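Local coordinates for manganese-binding protein (Chlamydia trachomatis, PDB 6NSI), which binds ferrous iron, manganese or nickel ions, preferring iron, and delivers them to the membrane permease of the YtgABCD ABC transporter for import, at residues Asp137-Leu140 / Ser141-Glu145. Sequence-based numbering, arbitrary orientation.
Sequences DQIL and SEMEE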
loop_
_atom_site.group_PDB
_atom_site.type_symbol
_atom_site.label_atom_id
_atom_site.label_comp_id
_atom_site.label_asym_id
_atom_site.label_seq_id
_atom_site.Cartn_x
_atom_site.Cartn_y
_atom_site.Cartn_z
ATOM N N ASP A 137 0.685 10.113 -19.057
ATOM C CA ASP A 137 -0.031 9.230 -19.967
ATOM C C ASP A 137 0.633 7.867 -20.038
ATOM O O ASP A 137 -0.047 6.833 -20.023
ATOM C CB ASP A 137 -0.090 9.852 -21.360
ATOM C CG ASP A 137 -0.907 11.118 -21.394
ATOM O OD1 ASP A 137 -1.680 11.348 -20.439
ATOM O OD2 ASP A 137 -0.779 11.879 -22.379
ATOM N N GLN A 138 1.964 7.845 -20.108
ATOM C CA GLN A 138 2.666 6.576 -20.236
ATOM C C GLN A 138 2.525 5.735 -18.970
ATOM O O GLN A 138 2.123 4.567 -19.038
ATOM C CB GLN A 138 4.136 6.817 -20.572
ATOM C CG GLN A 138 4.853 5.573 -21.070
ATOM C CD GLN A 138 4.038 4.782 -22.097
ATOM O OE1 GLN A 138 3.399 5.356 -22.986
ATOM N NE2 GLN A 138 4.070 3.454 -21.981
ATOM N N ILE A 139 2.831 6.305 -17.801
ATOM C CA ILE A 139 2.800 5.481 -16.592
ATOM C C ILE A 139 1.370 5.060 -16.269
ATOM O O ILE A 139 1.126 3.922 -15.843
ATOM C CB ILE A 139 3.477 6.202 -15.406
ATOM C CG1 ILE A 139 3.558 5.256 -14.196
ATOM C CG2 ILE A 139 2.773 7.501 -15.052
ATOM C CD1 ILE A 139 4.117 3.879 -14.562
ATOM N N LEU A 140 0.401 5.949 -16.502
ATOM C CA LEU A 140 -0.993 5.621 -16.221
ATOM C C LEU A 140 -1.482 4.445 -17.062
ATOM O O LEU A 140 -2.228 3.591 -16.566
ATOM C CB LEU A 140 -1.881 6.838 -16.453
ATOM C CG LEU A 140 -1.861 7.896 -15.349
ATOM C CD1 LEU A 140 -2.541 9.192 -15.845
ATOM C CD2 LEU A 140 -2.529 7.346 -14.105
ATOM N N SER A 141 -1.092 4.384 -18.338
ATOM C CA SER A 141 -1.516 3.248 -19.156
ATOM C C SER A 141 -0.734 1.988 -18.805
ATOM O O SER A 141 -1.247 0.868 -18.958
ATOM C CB SER A 141 -1.356 3.573 -20.638
ATOM O OG SER A 141 0.013 3.694 -20.951
ATOM N N GLU A 142 0.506 2.145 -18.342
ATOM C CA GLU A 142 1.245 0.992 -17.851
ATOM C C GLU A 142 0.606 0.436 -16.579
ATOM O O GLU A 142 0.530 -0.786 -16.399
ATOM C CB GLU A 142 2.705 1.379 -17.619
ATOM C CG GLU A 142 3.538 1.454 -18.894
ATOM C CD GLU A 142 4.938 2.000 -18.654
ATOM O OE1 GLU A 142 5.418 2.818 -19.466
ATOM O OE2 GLU A 142 5.564 1.623 -17.643
ATOM N N MET A 143 0.107 1.323 -15.707
ATOM C CA MET A 143 -0.538 0.891 -14.468
ATOM C C MET A 143 -1.889 0.239 -14.735
ATOM O O MET A 143 -2.278 -0.693 -14.019
ATOM C CB MET A 143 -0.702 2.077 -13.506
ATOM C CG MET A 143 0.598 2.636 -12.959
ATOM S SD MET A 143 0.392 4.183 -12.034
ATOM C CE MET A 143 -0.344 3.569 -10.512
ATOM N N GLU A 144 -2.623 0.707 -15.747
ATOM C CA GLU A 144 -3.853 0.019 -16.118
ATOM C C GLU A 144 -3.552 -1.386 -16.612
ATOM O O GLU A 144 -4.264 -2.338 -16.272
ATOM C CB GLU A 144 -4.623 0.831 -17.159
ATOM C CG GLU A 144 -5.279 2.054 -16.529
ATOM C CD GLU A 144 -5.853 3.039 -17.534
ATOM O OE1 GLU A 144 -5.554 2.913 -18.746
ATOM O OE2 GLU A 144 -6.594 3.953 -17.099
ATOM N N GLU A 145 -2.474 -1.549 -17.380
ATOM C CA GLU A 145 -2.113 -2.889 -17.822
ATOM C C GLU A 145 -1.663 -3.747 -16.644
ATOM O O GLU A 145 -2.028 -4.929 -16.548
ATOM C CB GLU A 145 -1.022 -2.815 -18.885
ATOM C CG GLU A 145 -0.729 -4.151 -19.527
ATOM C CD GLU A 145 0.301 -4.033 -20.616
ATOM O OE1 GLU A 145 0.594 -2.883 -21.014
ATOM O OE2 GLU A 145 0.823 -5.080 -21.062
#
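Asp137-Leu140 and Ser141-Glu145 form one unbroken run of helix 129-154, in which the amides of Ser141, Glu142, Met143 and Glu144 each bond to the carbonyl four residues back, Met143 N to Ile139 O at 2.8 Å. Gln138 O takes two donors, Glu142 N at 3.0 Å and the hydroxyl Ser141 OG, also at 3.0 Å; the latter arrives well off the carbonyl axis, with a C=O...OG angle of 123°. A chi1 of 67° sets OG between its own backbone N and carbonyl carbon, turned back to the preceding turn of the helix. Gln138 and Glu142 join one turn apart: Gln138 NE2 donates to Glu142 OE1 at 2.9 Å, with the acceptor nearly in the amide plane and using its anti lone pair, while amide and carboxylate are twisted 49° against each other. The bent Gln138 chain also lays CG 3.2 Å from Glu142 OE1. On the buried side Ile139 CG1 meets Met143 SD at 4.0 Å, and both residues pack on Phe267 of helix 266-280; Met143, with Leu140, also reaches Val114 of helix 107-124. Glu142 OE1 forms a salt bridge with Arg17 of helix 9-19, so that the amide of Gln138 and a guanidinium share one carboxylate oxygen. This pairing ties helix 129-154 to helix 9-19 and would be expected to favour the ionised form of Glu142.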